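Long-range contact in octopine dehydrogenase (Pecten maximus, PDB 3C7D), which catalyses the NADH-dependent reductive condensation of L-arginine with pyruvate to give D-octopine: residues Ile342-Ala347 and Asn389-Ile394. Sequence-based numbering, arbitrary orientation.
Sequences IAAGVA and NTLDAI
Leu391 CG and Ile394 CG1 both stand anti to their own carbonyl carbons (chi1 -82° and -73°). The second torsion in each is extended. Leu391 thereby brings its forked end to the last turn of helix 330-344, and Ile394 brings CD1 to Ala343. The methyl of Ala343 points at the facing segment, and its CB meets Ile394 CD1 at 3.6 Å, methyl to methyl. Asn389 O lies 4.1 Å from the CB of Ala343. Leu391 reaches the backbone as well as the methyls. Its CG sits 3.7 Å from Ala343 O, and its CD1 comes to 4.1 Å from Ala344 CA. The other branch, CD2, stands 4.4 Å from CB of both Ala343 and Ala344, a looser apolar contact.

Here the C-terminal end of one helix meets the N-terminal end of another, at the surface and away from the NADH and pyruvate sites. Helix 330-344 belongs to the alpha-helical domain of the opine dehydrogenases, and it closes in a Schellman motif. Gly345 leaves the helix with positive phi, and its N bonds back to Ile342 O. Helix 391-396 begins with Thr390 as N-cap. Thr390 OG1 accepts a hydrogen bond from Ala393 N at 3.3 Å, with an N-H...O angle of 146°. The CB of Thr390 is turned away from the facing segment.

Leu391 also touches Ile260 of helix 240-263, which Val346 packs against too. With an alanine here the forked end is gone, and the last turn of helix 330-344 and Ile260 would probably be left facing a gap. Ile394 is buried and also rests on Pro383. Its carbonyl oxygen is hydrogen-bonded by Arg126 NH1, which ties the short helix to helix 121-129.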
# COMPACT_ATOMS: atom_id res chain seq x y z
N ILE A 342 16.04 -5.17 -11.43
CA ILE A 342 16.49 -5.91 -12.61
C ILE A 342 16.55 -5.01 -13.85
O ILE A 342 17.56 -4.99 -14.56
CB ILE A 342 15.59 -7.15 -12.88
CG1 ILE A 342 15.86 -8.24 -11.84
CG2 ILE A 342 15.81 -7.71 -14.30
CD1 ILE A 342 14.86 -9.37 -11.84
N ALA A 343 15.48 -4.24 -14.07
CA ALA A 343 15.39 -3.33 -15.22
C ALA A 343 16.42 -2.21 -15.17
O ALA A 343 16.87 -1.73 -16.21
CB ALA A 343 13.99 -2.77 -15.34
N ALA A 344 16.80 -1.80 -13.96
CA ALA A 344 17.81 -0.75 -13.77
C ALA A 344 19.24 -1.28 -13.91
O ALA A 344 20.18 -0.50 -14.10
CB ALA A 344 17.62 -0.07 -12.43
N GLY A 345 19.41 -2.59 -13.82
CA GLY A 345 20.73 -3.22 -13.88
C GLY A 345 21.49 -3.09 -12.57
O GLY A 345 22.72 -2.92 -12.57
N VAL A 346 20.77 -3.17 -11.46
CA VAL A 346 21.36 -3.05 -10.12
C VAL A 346 21.04 -4.27 -9.27
O VAL A 346 19.90 -4.45 -8.83
CB VAL A 346 20.86 -1.78 -9.38
CG1 VAL A 346 21.63 -1.56 -8.09
CG2 VAL A 346 20.96 -0.55 -10.28
N ALA A 347 22.04 -5.11 -9.04
CA ALA A 347 21.89 -6.25 -8.13
C ALA A 347 21.64 -5.73 -6.72
O ALA A 347 22.28 -4.77 -6.28
CB ALA A 347 23.13 -7.13 -8.17
N ASN A 389 9.34 -4.45 -19.47
CA ASN A 389 10.68 -5.02 -19.31
C ASN A 389 11.80 -3.99 -19.38
O ASN A 389 12.94 -4.29 -19.01
CB ASN A 389 10.90 -6.15 -20.33
CG ASN A 389 9.83 -7.22 -20.25
OD1 ASN A 389 9.40 -7.74 -21.28
ND2 ASN A 389 9.39 -7.54 -19.04
N THR A 390 11.48 -2.80 -19.86
CA THR A 390 12.45 -1.70 -19.89
C THR A 390 12.04 -0.59 -18.93
O THR A 390 10.87 -0.50 -18.54
CB THR A 390 12.65 -1.12 -21.31
OG1 THR A 390 11.44 -0.50 -21.76
CG2 THR A 390 13.07 -2.20 -22.30
N LEU A 391 13.01 0.25 -18.56
CA LEU A 391 12.76 1.37 -17.65
C LEU A 391 11.74 2.35 -18.20
O LEU A 391 10.88 2.82 -17.45
CB LEU A 391 14.07 2.09 -17.34
CG LEU A 391 14.96 1.49 -16.25
CD1 LEU A 391 16.33 2.13 -16.30
CD2 LEU A 391 14.33 1.63 -14.87
N ASP A 392 11.82 2.64 -19.49
CA ASP A 392 10.89 3.57 -20.11
C ASP A 392 9.49 2.97 -20.23
O ASP A 392 8.49 3.71 -20.22
CB ASP A 392 11.39 4.07 -21.46
CG ASP A 392 10.82 5.43 -21.83
OD1 ASP A 392 11.23 6.45 -21.23
OD2 ASP A 392 9.95 5.48 -22.73
N ALA A 393 9.41 1.65 -20.33
CA ALA A 393 8.13 0.94 -20.28
C ALA A 393 7.55 0.98 -18.87
O ALA A 393 6.34 1.03 -18.68
CB ALA A 393 8.28 -0.49 -20.77
N ILE A 394 8.45 0.95 -17.88
CA ILE A 394 8.09 1.10 -16.48
C ILE A 394 7.62 2.53 -16.18
O ILE A 394 6.64 2.73 -15.46
CB ILE A 394 9.27 0.70 -15.56
CG1 ILE A 394 9.44 -0.82 -15.56
CG2 ILE A 394 9.08 1.22 -14.14
CD1 ILE A 394 10.73 -1.31 -14.95